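Local coordinates for polysaccharide deacetylase (Bacillus anthracis, PDB 2J13), which probably removes acetyl groups from N-acetylated sugars of bacterial cell-wall peptidoglycan, as a zinc-binding family 4 carbohydrate esterase, at residues N112-P118 / E131-T136; D62-E66 / G90-K94; F47-T52 / P204-L208; E147-V151 / L238-V242. One frame throughout, in Å; residues are numbered along the deposited sequence.

Contact 1 of 4, residues N112-P118 / E131-T136. With ZN (zinc ion), chain B.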
loop_
_atom_site.group_PDB
_atom_site.type_symbol
_atom_site.label_atom_id
_atom_site.label_comp_id
_atom_site.label_asym_id
_atom_site.label_seq_id
_atom_site.Cartn_x
_atom_site.Cartn_y
_atom_site.Cartn_z
ATOM N N ASN A 112 -1.671 6.315 -1.092
ATOM C CA ASN A 112 -1.082 7.453 -0.439
ATOM C C ASN A 112 -0.040 7.010 0.597
ATOM O O ASN A 112 -0.409 6.346 1.582
ATOM C CB ASN A 112 -2.199 8.235 0.237
ATOM C CG ASN A 112 -1.774 9.595 0.744
ATOM O OD1 ASN A 112 -0.631 9.804 1.172
ATOM N ND2 ASN A 112 -2.720 10.561 0.690
ATOM N N HIS A 113 1.226 7.384 0.399
ATOM C CA HIS A 113 2.317 7.043 1.313
ATOM C C HIS A 113 2.905 8.312 1.961
ATOM O O HIS A 113 4.021 8.276 2.468
ATOM C CB HIS A 113 3.405 6.261 0.586
ATOM C CG HIS A 113 4.309 5.439 1.450
ATOM N ND1 HIS A 113 3.877 4.725 2.543
ATOM C CD2 HIS A 113 5.624 5.163 1.314
ATOM C CE1 HIS A 113 4.912 4.087 3.081
ATOM N NE2 HIS A 113 5.985 4.337 2.356
ATOM N N SER A 114 2.143 9.405 1.916
ATOM C CA SER A 114 2.489 10.740 2.483
ATOM C C SER A 114 3.436 11.592 1.661
ATOM O O SER A 114 4.207 11.094 0.852
ATOM C CB SER A 114 3.079 10.602 3.898
ATOM O OG SER A 114 4.470 10.450 3.838
ATOM N N TRP A 115 3.371 12.907 1.858
ATOM C CA TRP A 115 4.176 13.814 1.054
ATOM C C TRP A 115 5.672 13.644 1.250
ATOM O O TRP A 115 6.407 13.458 0.286
ATOM C CB TRP A 115 3.766 15.270 1.292
ATOM C CG TRP A 115 4.415 16.139 0.265
ATOM C CD1 TRP A 115 5.607 16.801 0.377
ATOM C CD2 TRP A 115 3.973 16.329 -1.081
ATOM N NE1 TRP A 115 5.913 17.423 -0.825
ATOM C CE2 TRP A 115 4.932 17.131 -1.730
ATOM C CE3 TRP A 115 2.848 15.893 -1.800
ATOM C CZ2 TRP A 115 4.797 17.522 -3.072
ATOM C CZ3 TRP A 115 2.722 16.272 -3.133
ATOM C CH2 TRP A 115 3.689 17.078 -3.743
ATOM N N SER A 116 6.126 13.728 2.494
ATOM C CA SER A 116 7.554 13.728 2.814
ATOM C C SER A 116 8.040 12.501 3.617
ATOM O O SER A 116 9.225 12.448 4.041
ATOM C CB SER A 116 7.926 15.027 3.532
ATOM O OG SER A 116 7.297 15.080 4.774
ATOM N N HIS A 117 7.159 11.515 3.806
ATOM C CA HIS A 117 7.520 10.259 4.462
ATOM C C HIS A 117 8.060 10.425 5.885
ATOM O O HIS A 117 8.992 9.726 6.281
ATOM C CB HIS A 117 8.555 9.529 3.577
ATOM C CG HIS A 117 8.639 8.039 3.773
ATOM N ND1 HIS A 117 9.682 7.437 4.449
ATOM C CD2 HIS A 117 7.876 7.031 3.294
ATOM C CE1 HIS A 117 9.524 6.119 4.421
ATOM N NE2 HIS A 117 8.442 5.844 3.704
ATOM N N PRO A 118 7.409 11.264 6.708
ATOM C CA PRO A 118 7.737 11.295 8.138
ATOM C C PRO A 118 7.070 10.168 8.862
ATOM O O PRO A 118 6.071 9.611 8.403
ATOM C CB PRO A 118 7.098 12.595 8.588
ATOM C CG PRO A 118 5.830 12.635 7.779
ATOM C CD PRO A 118 6.304 12.186 6.411
ATOM N N GLU A 131 0.202 16.313 5.097
ATOM C CA GLU A 131 0.986 15.210 4.529
ATOM C C GLU A 131 0.119 14.252 3.715
ATOM O O GLU A 131 0.595 13.756 2.672
ATOM C CB GLU A 131 1.707 14.435 5.649
ATOM C CG GLU A 131 2.930 15.172 6.219
ATOM C CD GLU A 131 4.130 15.069 5.328
ATOM O OE1 GLU A 131 4.274 14.035 4.637
ATOM O OE2 GLU A 131 4.944 16.003 5.293
ATOM N N LEU A 132 -1.118 13.990 4.165
ATOM C CA LEU A 132 -2.054 13.107 3.429
ATOM C C LEU A 132 -2.767 13.858 2.308
ATOM O O LEU A 132 -2.807 13.395 1.176
ATOM C CB LEU A 132 -3.084 12.495 4.362
ATOM C CG LEU A 132 -2.475 11.540 5.394
ATOM C CD1 LEU A 132 -3.590 11.117 6.320
ATOM C CD2 LEU A 132 -1.784 10.355 4.736
ATOM N N THR A 133 -3.312 15.029 2.621
ATOM C CA THR A 133 -4.126 15.761 1.650
ATOM C C THR A 133 -3.310 16.185 0.446
ATOM O O THR A 133 -3.824 16.125 -0.693
ATOM C CB THR A 133 -4.788 16.991 2.295
ATOM O OG1 THR A 133 -5.602 16.557 3.408
ATOM C CG2 THR A 133 -5.668 17.708 1.259
ATOM N N SER A 134 -2.071 16.592 0.643
ATOM C CA SER A 134 -1.225 17.010 -0.471
ATOM C C SER A 134 -1.006 15.894 -1.498
ATOM O O SER A 134 -1.078 16.136 -2.712
ATOM C CB SER A 134 0.096 17.592 0.001
ATOM O OG SER A 134 0.845 16.687 0.739
ATOM N N VAL A 135 -0.739 14.683 -1.037
ATOM C CA VAL A 135 -0.602 13.542 -1.932
ATOM C C VAL A 135 -1.903 13.201 -2.620
ATOM O O VAL A 135 -1.911 12.922 -3.832
ATOM C CB VAL A 135 -0.026 12.264 -1.193
ATOM C CG1 VAL A 135 -0.054 11.009 -2.076
ATOM C CG2 VAL A 135 1.379 12.503 -0.760
ATOM N N THR A 136 -3.007 13.191 -1.893
ATOM C CA THR A 136 -4.305 12.854 -2.477
ATOM C C THR A 136 -4.654 13.804 -3.613
ATOM O O THR A 136 -4.980 13.384 -4.715
ATOM C CB THR A 136 -5.414 12.826 -1.434
ATOM O OG1 THR A 136 -5.178 11.705 -0.555
ATOM C CG2 THR A 136 -6.788 12.663 -2.088
HETATM ZN ZN ZN B . 7.897 4.003 2.934
#

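Contact 2 of 4, residues D62-E66 / G90-K94. With ZN (zinc ion), chain E.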
loop_
_atom_site.group_PDB
_atom_site.type_symbol
_atom_site.label_atom_id
_atom_site.label_comp_id
_atom_site.label_asym_id
_atom_site.label_seq_id
_atom_site.Cartn_x
_atom_site.Cartn_y
_atom_site.Cartn_z
ATOM N N ASP A 62 5.496 -0.100 -2.213
ATOM C CA ASP A 62 5.682 1.267 -1.716
ATOM C C ASP A 62 6.738 1.982 -2.564
ATOM O O ASP A 62 7.809 1.430 -2.864
ATOM C CB ASP A 62 6.094 1.288 -0.244
ATOM C CG ASP A 62 5.038 0.761 0.670
ATOM O OD1 ASP A 62 3.908 0.520 0.198
ATOM O OD2 ASP A 62 5.363 0.492 1.873
ATOM N N ASN A 63 6.432 3.222 -2.933
ATOM C CA ASN A 63 7.201 3.984 -3.870
ATOM C C ASN A 63 7.546 5.339 -3.305
ATOM O O ASN A 63 6.914 6.334 -3.593
ATOM C CB ASN A 63 6.432 4.134 -5.164
ATOM C CG ASN A 63 6.112 2.817 -5.781
ATOM O OD1 ASN A 63 6.729 2.433 -6.759
ATOM N ND2 ASN A 63 5.156 2.101 -5.210
ATOM N N GLY A 64 8.539 5.321 -2.428
ATOM C CA GLY A 64 9.162 6.537 -1.936
ATOM C C GLY A 64 10.499 6.795 -2.599
ATOM O O GLY A 64 11.063 7.868 -2.427
ATOM N N TYR A 65 11.042 5.790 -3.282
ATOM C CA TYR A 65 12.297 5.930 -4.001
ATOM C C TYR A 65 12.186 5.185 -5.333
ATOM O O TYR A 65 11.473 4.164 -5.425
ATOM C CB TYR A 65 13.422 5.357 -3.146
ATOM C CG TYR A 65 14.802 5.556 -3.702
ATOM C CD1 TYR A 65 15.480 6.754 -3.517
ATOM C CD2 TYR A 65 15.450 4.528 -4.392
ATOM C CE1 TYR A 65 16.762 6.932 -4.013
ATOM C CE2 TYR A 65 16.728 4.699 -4.899
ATOM C CZ TYR A 65 17.377 5.900 -4.706
ATOM O OH TYR A 65 18.646 6.073 -5.202
ATOM N N GLU A 66 12.845 5.692 -6.369
ATOM C CA GLU A 66 12.886 4.984 -7.659
ATOM C C GLU A 66 14.279 4.430 -7.897
ATOM O O GLU A 66 15.218 5.186 -8.114
ATOM C CB GLU A 66 12.493 5.874 -8.838
ATOM C CG GLU A 66 12.518 5.191 -10.239
ATOM C CD GLU A 66 11.676 3.931 -10.323
ATOM O OE1 GLU A 66 10.588 3.881 -9.672
ATOM O OE2 GLU A 66 12.099 2.988 -11.057
ATOM N N GLY A 90 5.147 12.128 -2.124
ATOM C CA GLY A 90 5.252 13.369 -2.917
ATOM C C GLY A 90 6.527 13.482 -3.737
ATOM O O GLY A 90 6.483 13.947 -4.891
ATOM N N HIS A 91 7.655 13.040 -3.186
ATOM C CA HIS A 91 8.921 13.032 -3.906
ATOM C C HIS A 91 8.821 12.147 -5.127
ATOM O O HIS A 91 9.257 12.495 -6.213
ATOM C CB HIS A 91 10.052 12.524 -3.005
ATOM C CG HIS A 91 11.378 12.367 -3.700
ATOM N ND1 HIS A 91 12.213 13.435 -3.969
ATOM C CD2 HIS A 91 12.023 11.266 -4.152
ATOM C CE1 HIS A 91 13.305 12.999 -4.570
ATOM N NE2 HIS A 91 13.218 11.688 -4.691
ATOM N N TYR A 92 8.186 10.998 -4.951
ATOM C CA TYR A 92 8.001 10.092 -6.065
ATOM C C TYR A 92 7.111 10.733 -7.140
ATOM O O TYR A 92 7.463 10.728 -8.319
ATOM C CB TYR A 92 7.409 8.771 -5.579
ATOM C CG TYR A 92 7.576 7.675 -6.595
ATOM C CD1 TYR A 92 6.628 7.482 -7.568
ATOM C CD2 TYR A 92 8.681 6.861 -6.583
ATOM C CE1 TYR A 92 6.784 6.509 -8.524
ATOM C CE2 TYR A 92 8.858 5.888 -7.541
ATOM C CZ TYR A 92 7.886 5.709 -8.497
ATOM O OH TYR A 92 8.019 4.761 -9.481
ATOM N N ILE A 93 5.959 11.291 -6.752
ATOM C CA ILE A 93 5.047 11.934 -7.711
ATOM C C ILE A 93 5.749 13.037 -8.513
ATOM O O ILE A 93 5.605 13.103 -9.739
ATOM C CB ILE A 93 3.801 12.557 -7.028
ATOM C CG1 ILE A 93 2.883 11.484 -6.430
ATOM C CG2 ILE A 93 2.975 13.377 -8.039
ATOM C CD1 ILE A 93 1.849 12.050 -5.408
ATOM N N LYS A 94 6.505 13.883 -7.828
ATOM C CA LYS A 94 7.143 15.035 -8.492
ATOM C C LYS A 94 8.248 14.599 -9.456
ATOM O O LYS A 94 8.482 15.265 -10.491
ATOM C CB LYS A 94 7.709 15.986 -7.446
ATOM C CG LYS A 94 6.644 16.657 -6.575
ATOM C CD LYS A 94 5.891 17.810 -7.250
ATOM C CE LYS A 94 6.768 19.035 -7.387
ATOM N NZ LYS A 94 6.021 20.239 -7.850
HETATM ZN ZN ZN E . 12.078 15.180 -3.364
HETATM O O HOH W 1 11.387 16.728 -4.928
#

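Contact 3 of 4, residues F47-T52 / P204-L208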
loop_
_atom_site.group_PDB
_atom_site.type_symbol
_atom_site.label_atom_id
_atom_site.label_comp_id
_atom_site.label_asym_id
_atom_site.label_seq_id
_atom_site.Cartn_x
_atom_site.Cartn_y
_atom_site.Cartn_z
ATOM N N PHE A 47 -6.576 -2.590 7.974
ATOM C CA PHE A 47 -6.523 -4.026 7.675
ATOM C C PHE A 47 -5.138 -4.411 7.230
ATOM O O PHE A 47 -4.351 -3.562 6.804
ATOM C CB PHE A 47 -7.620 -4.453 6.690
ATOM C CG PHE A 47 -7.620 -3.739 5.378
ATOM C CD1 PHE A 47 -6.816 -4.163 4.336
ATOM C CD2 PHE A 47 -8.482 -2.675 5.149
ATOM C CE1 PHE A 47 -6.846 -3.510 3.117
ATOM C CE2 PHE A 47 -8.498 -2.021 3.925
ATOM C CZ PHE A 47 -7.687 -2.435 2.908
ATOM N N TYR A 48 -4.825 -5.700 7.360
ATOM C CA TYR A 48 -3.551 -6.243 6.926
ATOM C C TYR A 48 -3.710 -7.558 6.165
ATOM O O TYR A 48 -2.727 -8.045 5.614
ATOM C CB TYR A 48 -2.560 -6.406 8.072
ATOM C CG TYR A 48 -2.824 -7.606 8.966
ATOM C CD1 TYR A 48 -3.849 -7.568 9.895
ATOM C CD2 TYR A 48 -2.061 -8.745 8.870
ATOM C CE1 TYR A 48 -4.103 -8.655 10.755
ATOM C CE2 TYR A 48 -2.311 -9.847 9.716
ATOM C CZ TYR A 48 -3.322 -9.785 10.631
ATOM O OH TYR A 48 -3.552 -10.876 11.467
ATOM N N LEU A 49 -4.938 -8.061 6.102
ATOM C CA LEU A 49 -5.290 -9.317 5.433
ATOM C C LEU A 49 -6.656 -9.162 4.808
ATOM O O LEU A 49 -7.490 -8.349 5.280
ATOM C CB LEU A 49 -5.426 -10.454 6.440
ATOM C CG LEU A 49 -4.273 -11.245 6.983
ATOM C CD1 LEU A 49 -4.865 -12.139 8.072
ATOM C CD2 LEU A 49 -3.586 -12.044 5.891
ATOM N N GLY A 50 -6.908 -9.935 3.762
ATOM C CA GLY A 50 -8.246 -10.070 3.203
ATOM C C GLY A 50 -8.923 -11.303 3.797
ATOM O O GLY A 50 -8.516 -11.811 4.823
ATOM N N ASP A 51 -9.958 -11.771 3.130
ATOM C CA ASP A 51 -10.719 -12.940 3.581
ATOM C C ASP A 51 -9.855 -14.197 3.555
ATOM O O ASP A 51 -9.334 -14.559 2.501
ATOM C CB ASP A 51 -11.908 -13.099 2.643
ATOM C CG ASP A 51 -12.854 -14.190 3.076
ATOM O OD1 ASP A 51 -12.670 -14.753 4.173
ATOM O OD2 ASP A 51 -13.786 -14.462 2.293
ATOM N N THR A 52 -9.710 -14.853 4.705
ATOM C CA THR A 52 -8.787 -15.983 4.853
ATOM C C THR A 52 -9.402 -17.331 4.460
ATOM O O THR A 52 -8.745 -18.377 4.578
ATOM C CB THR A 52 -8.270 -16.078 6.296
ATOM O OG1 THR A 52 -9.378 -16.216 7.199
ATOM C CG2 THR A 52 -7.492 -14.847 6.652
ATOM N N PRO A 204 -4.012 -17.712 2.225
ATOM C CA PRO A 204 -5.237 -17.063 1.786
ATOM C C PRO A 204 -5.437 -15.707 2.471
ATOM O O PRO A 204 -5.251 -15.604 3.693
ATOM C CB PRO A 204 -6.319 -18.060 2.215
ATOM C CG PRO A 204 -5.651 -19.340 2.172
ATOM C CD PRO A 204 -4.286 -19.084 2.720
ATOM N N GLY A 205 -5.755 -14.689 1.665
ATOM C CA GLY A 205 -5.935 -13.326 2.157
ATOM C C GLY A 205 -4.672 -12.494 2.285
ATOM O O GLY A 205 -4.759 -11.324 2.680
ATOM N N SER A 206 -3.508 -13.068 1.977
ATOM C CA SER A 206 -2.261 -12.338 2.132
ATOM C C SER A 206 -2.270 -10.996 1.361
ATOM O O SER A 206 -2.677 -10.921 0.200
ATOM C CB SER A 206 -1.045 -13.174 1.698
ATOM O OG SER A 206 -0.789 -14.302 2.550
ATOM N N ILE A 207 -1.774 -9.961 2.039
ATOM C CA ILE A 207 -1.413 -8.690 1.413
ATOM C C ILE A 207 0.128 -8.640 1.361
ATOM O O ILE A 207 0.799 -8.608 2.402
ATOM C CB ILE A 207 -1.980 -7.434 2.148
ATOM C CG1 ILE A 207 -3.494 -7.499 2.222
ATOM C CG2 ILE A 207 -1.420 -6.142 1.432
ATOM C CD1 ILE A 207 -4.171 -6.324 2.951
ATOM N N LEU A 208 0.681 -8.692 0.150
ATOM C CA LEU A 208 2.112 -8.747 -0.054
ATOM C C LEU A 208 2.655 -7.363 -0.263
ATOM O O LEU A 208 2.057 -6.554 -0.986
ATOM C CB LEU A 208 2.468 -9.597 -1.280
ATOM C CG LEU A 208 1.800 -10.959 -1.347
ATOM C CD1 LEU A 208 2.318 -11.705 -2.570
ATOM C CD2 LEU A 208 2.076 -11.707 -0.053
#

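Contact 4 of 4, residues E147-V151 / L238-V242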
loop_
_atom_site.group_PDB
_atom_site.type_symbol
_atom_site.label_atom_id
_atom_site.label_comp_id
_atom_site.label_asym_id
_atom_site.label_seq_id
_atom_site.Cartn_x
_atom_site.Cartn_y
_atom_site.Cartn_z
ATOM N N GLU A 147 -10.622 8.572 -6.843
ATOM C CA GLU A 147 -10.659 8.498 -5.402
ATOM C C GLU A 147 -9.292 8.001 -4.952
ATOM O O GLU A 147 -8.658 7.227 -5.664
ATOM C CB GLU A 147 -11.728 7.511 -4.955
ATOM C CG GLU A 147 -13.199 7.879 -5.287
ATOM C CD GLU A 147 -13.629 9.205 -4.664
ATOM O OE1 GLU A 147 -13.073 9.587 -3.608
ATOM O OE2 GLU A 147 -14.534 9.885 -5.221
ATOM N N VAL A 148 -8.873 8.449 -3.775
ATOM C CA VAL A 148 -7.675 7.927 -3.114
ATOM C C VAL A 148 -8.152 7.430 -1.748
ATOM O O VAL A 148 -8.341 8.223 -0.819
ATOM C CB VAL A 148 -6.576 8.983 -2.987
ATOM C CG1 VAL A 148 -5.380 8.435 -2.217
ATOM C CG2 VAL A 148 -6.126 9.527 -4.391
ATOM N N LYS A 149 -8.342 6.124 -1.617
ATOM C CA LYS A 149 -8.987 5.499 -0.463
ATOM C C LYS A 149 -7.996 4.890 0.530
ATOM O O LYS A 149 -8.346 4.618 1.670
ATOM C CB LYS A 149 -9.884 4.348 -0.944
ATOM C CG LYS A 149 -11.087 4.741 -1.839
ATOM C CD LYS A 149 -12.230 3.750 -1.639
ATOM C CE LYS A 149 -11.895 2.340 -2.139
ATOM N NZ LYS A 149 -12.824 1.192 -1.702
ATOM N N TYR A 150 -6.773 4.631 0.070
ATOM C CA TYR A 150 -5.832 3.749 0.787
ATOM C C TYR A 150 -4.581 4.514 1.209
ATOM O O TYR A 150 -3.894 5.083 0.379
ATOM C CB TYR A 150 -5.471 2.539 -0.078
ATOM C CG TYR A 150 -6.695 1.835 -0.592
ATOM C CD1 TYR A 150 -7.575 1.200 0.277
ATOM C CD2 TYR A 150 -6.999 1.829 -1.942
ATOM C CE1 TYR A 150 -8.729 0.578 -0.204
ATOM C CE2 TYR A 150 -8.124 1.226 -2.411
ATOM C CZ TYR A 150 -8.993 0.609 -1.544
ATOM O OH TYR A 150 -10.141 -0.001 -2.042
ATOM N N VAL A 151 -4.271 4.447 2.502
ATOM C CA VAL A 151 -3.067 5.040 3.057
ATOM C C VAL A 151 -2.224 3.934 3.669
ATOM O O VAL A 151 -2.751 3.117 4.389
ATOM C CB VAL A 151 -3.419 6.113 4.118
ATOM C CG1 VAL A 151 -2.204 6.460 4.951
ATOM C CG2 VAL A 151 -4.005 7.334 3.403
ATOM N N LEU A 238 -7.215 -3.980 -4.026
ATOM C CA LEU A 238 -7.678 -3.563 -2.699
ATOM C C LEU A 238 -9.167 -3.183 -2.723
ATOM O O LEU A 238 -9.841 -3.357 -1.736
ATOM C CB LEU A 238 -6.838 -2.430 -2.139
ATOM C CG LEU A 238 -5.389 -2.803 -1.823
ATOM C CD1 LEU A 238 -4.686 -1.610 -1.195
ATOM C CD2 LEU A 238 -5.304 -4.015 -0.869
ATOM N N ASP A 239 -9.653 -2.687 -3.852
ATOM C CA ASP A 239 -11.118 -2.519 -4.057
ATOM C C ASP A 239 -11.854 -3.872 -3.904
ATOM O O ASP A 239 -12.948 -3.955 -3.300
ATOM C CB ASP A 239 -11.393 -1.902 -5.434
ATOM C CG ASP A 239 -10.945 -0.423 -5.571
ATOM O OD1 ASP A 239 -10.534 0.252 -4.601
ATOM O OD2 ASP A 239 -11.017 0.082 -6.715
ATOM N N ASP A 240 -11.287 -4.936 -4.464
ATOM C CA ASP A 240 -11.874 -6.282 -4.350
ATOM C C ASP A 240 -11.882 -6.739 -2.895
ATOM O O ASP A 240 -12.854 -7.361 -2.415
ATOM C CB ASP A 240 -11.080 -7.307 -5.181
ATOM C CG ASP A 240 -11.117 -7.038 -6.669
ATOM O OD1 ASP A 240 -12.202 -6.655 -7.170
ATOM O OD2 ASP A 240 -10.075 -7.249 -7.370
ATOM N N LEU A 241 -10.812 -6.413 -2.171
ATOM C CA LEU A 241 -10.680 -6.782 -0.780
ATOM C C LEU A 241 -11.859 -6.213 -0.001
ATOM O O LEU A 241 -12.532 -6.940 0.729
ATOM C CB LEU A 241 -9.369 -6.255 -0.174
ATOM C CG LEU A 241 -9.086 -6.800 1.233
ATOM C CD1 LEU A 241 -7.585 -6.924 1.535
ATOM C CD2 LEU A 241 -9.791 -5.942 2.297
ATOM N N VAL A 242 -12.072 -4.913 -0.150
ATOM C CA VAL A 242 -13.157 -4.249 0.564
ATOM C C VAL A 242 -14.505 -4.925 0.247
ATOM O O VAL A 242 -15.301 -5.199 1.161
ATOM C CB VAL A 242 -13.173 -2.736 0.249
ATOM C CG1 VAL A 242 -14.431 -2.074 0.824
ATOM C CG2 VAL A 242 -11.938 -2.082 0.838
HETATM O O HOH W 2 -14.417 -1.582 -2.951
#

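Contact 1 of 4, residues N112-P118 / E131-T136
The His-Ser-X-X-His zinc motif of family 4 carbohydrate esterases, borne on the loop 112-118, is held against helix 125-143 chiefly by Glu131 and Asn112. Glu131 bends at chi2 (-78°), bringing its carboxylate under the turn of the loop. There OE1 takes the N-H of Ser116 on its syn lone pair, at 2.8 Å and almost straight (176°), and OE2 accepts the hydroxyl OG of Ser116 at 2.6 Å; OE2 also pairs with Lys127. Pro118 approaches the carboxylate from the opposite direction, CD first. At the other end, the amide of Asn112 lies against Val135 and splits its work: ND2 donates to Leu132 O at 2.9 Å, nearly in its own amide plane, and weakly to Thr136 OG1, which also bonds Tyr171. Its OD1 accepts from Ser114 N at 2.9 Å, closing an Asx turn. Val135 CG2 presses on the backbone at Ser114 C (3.3 Å). His113 and His117 point away from the helix, and their NE2 atoms bind zinc at 2.0 and 2.1 Å respectively. Asn112 and Glu131 thus act as second-shell residues, fixing the backbone on both sides of His113 and just ahead of His117.

Contact 2 of 4, residues D62-E66 / G90-K94
Tyr92, on the helix 90-95, packs against the end of strand 56-63 and the loop after it, where the chain carries the Thr-Phe-Asp-Asn-Gly form of the first NodB motif. The main apolar contact is a CH-pi interaction: CB of Asn63 stands over the centre of the Tyr92 ring, 3.7 Å from its centroid and 8° off the normal. The amide of Asn63 is steeply inclined to that ring, at 72°, so it does not stack. Along the root of the tyrosine, Asn63 O approaches Tyr92 CB to 3.2 Å. The polar contact is at the far edge, where Tyr92 OH donates to Glu66 OE1 at 2.7 Å. The hydroxyl comes from the anti side and 32° out of the carboxylate plane. A bend in the Glu66 chain curls it back toward the ring, and Thr70 gives OE1 a second hydrogen bond while Gly68 N holds OE2. This grip should fix the carboxylate firmly. Metal binding is separate: His91 ND1 holds a second zinc ion at 1.9 Å, which also carries a water at 2.3 Å. His91 CD2 lies 3.9 Å from Gly64 O. Leu99 and Met103 of helix 97-105 also pack on Tyr92, and Asn63 bonds through its backbone to Phe87 and Thr89, so the ring is wedged between that helix and the sheet.

Contact 3 of 4, residues F47-T52 / P204-L208
Ile207 and Phe47 meet at about a right angle: the extended isoleucine ends with CD1 near the plane of the phenylalanine ring, at its edge, 3.7 Å from Phe47 CD1. Phe47 CG sits between its backbone N and carbonyl carbon (chi1 57°), which turns the ring back toward strand 207-210. The same Ile207 methyl also bears on the main chain, with CD1 3.5 Å from Tyr48 C. Leu49 comes in from farther along its segment and lays CD2 by the peptide of Gly205, 3.5 Å from its O. That carbonyl carries the polar link: Gly50 N donates to Gly205 O at 2.8 Å, nearly straight (177°) and in the carbonyl plane on a lone pair. Gly205 has a positive phi of 85°, and its CA lies 3.6 Å from Asp51 O. At the far end the Pro204 ring rests on the backbone of Thr52, its CB 3.4 Å from Thr52 O. Here the run linking strand 46-47 to strand 56-63 crosses the entry to strand 207-210. Leu241 of helix 238-243 packs on both Phe47 and Ile207, Tyr58 and Thr60 of strand 56-63 touch Ile207, and Phe47 bonds by its backbone to Asn173 and Phe175.

Contact 4 of 4, residues E147-V151 / L238-V242
Tyr150 and helix 238-243 meet in the distorted beta/alpha barrel characteristic of NodB-type deacetylases, where the short helix after strand 234-236 packs against side chains of strands 84-88 and 172-174. The CB of Tyr150 points at the helix, and chi1 of -52° puts CG anti to the carbonyl carbon, 4.0 Å from Leu238 CD1. From there the tyrosine and Leu238 side chains run antiparallel, side by side. Leu238 CB lies over one face, offset toward the rim, in a CH-pi contact 3.9 Å from the centroid and 17° off the normal. The other face is covered over its centre by CB of the preceding Lys149, so the ring is sandwiched. CE1 is flanked by Val242 CG2 at 4.3 Å, while on the other edge CE2 passes Asp239 OD1 at 3.4 Å. At the tip, Tyr150 OH donates to the anti lone pair of Asp239 OD1, 2.6 Å away, with the carboxylate turned 41° from the ring. This short bond ties the buried phenol to a partly exposed acid at the start of the helix. Val174, Phe87 and Ile109 of the neighbouring strands close round the tyrosine. Lys149 NZ makes a long, tentative salt bridge to the same oxygen, since that lysine has two conformers. A water donates to Asp239 O at 2.8 Å.

How the contacts relate
Contacts 1 and 2 lie side by side on one flank, touching where Ser114 O meets Gly90 N, and each includes a bound zinc ion. Contact 3, on the opposite side of the chain's centre, has no metal and relies on a backbone bond and apolar packing. None is wholly core: contact 4 is the most central, with no exposed residue among those that touch, whereas contact 2 includes exposed His91 and Tyr65. Contact 4 links contacts 1 and 3: Tyr150 O receives Asn112 N, and Leu241 packs on Phe47, Ile207 and Gly50. Tyrosine-carboxylate bonds recur in contacts 2 and 4; in contact 1 the carboxylate binds a loop. Contacts 2 and 3 reach neighbouring strands, 56-63 and 207-210, without touching.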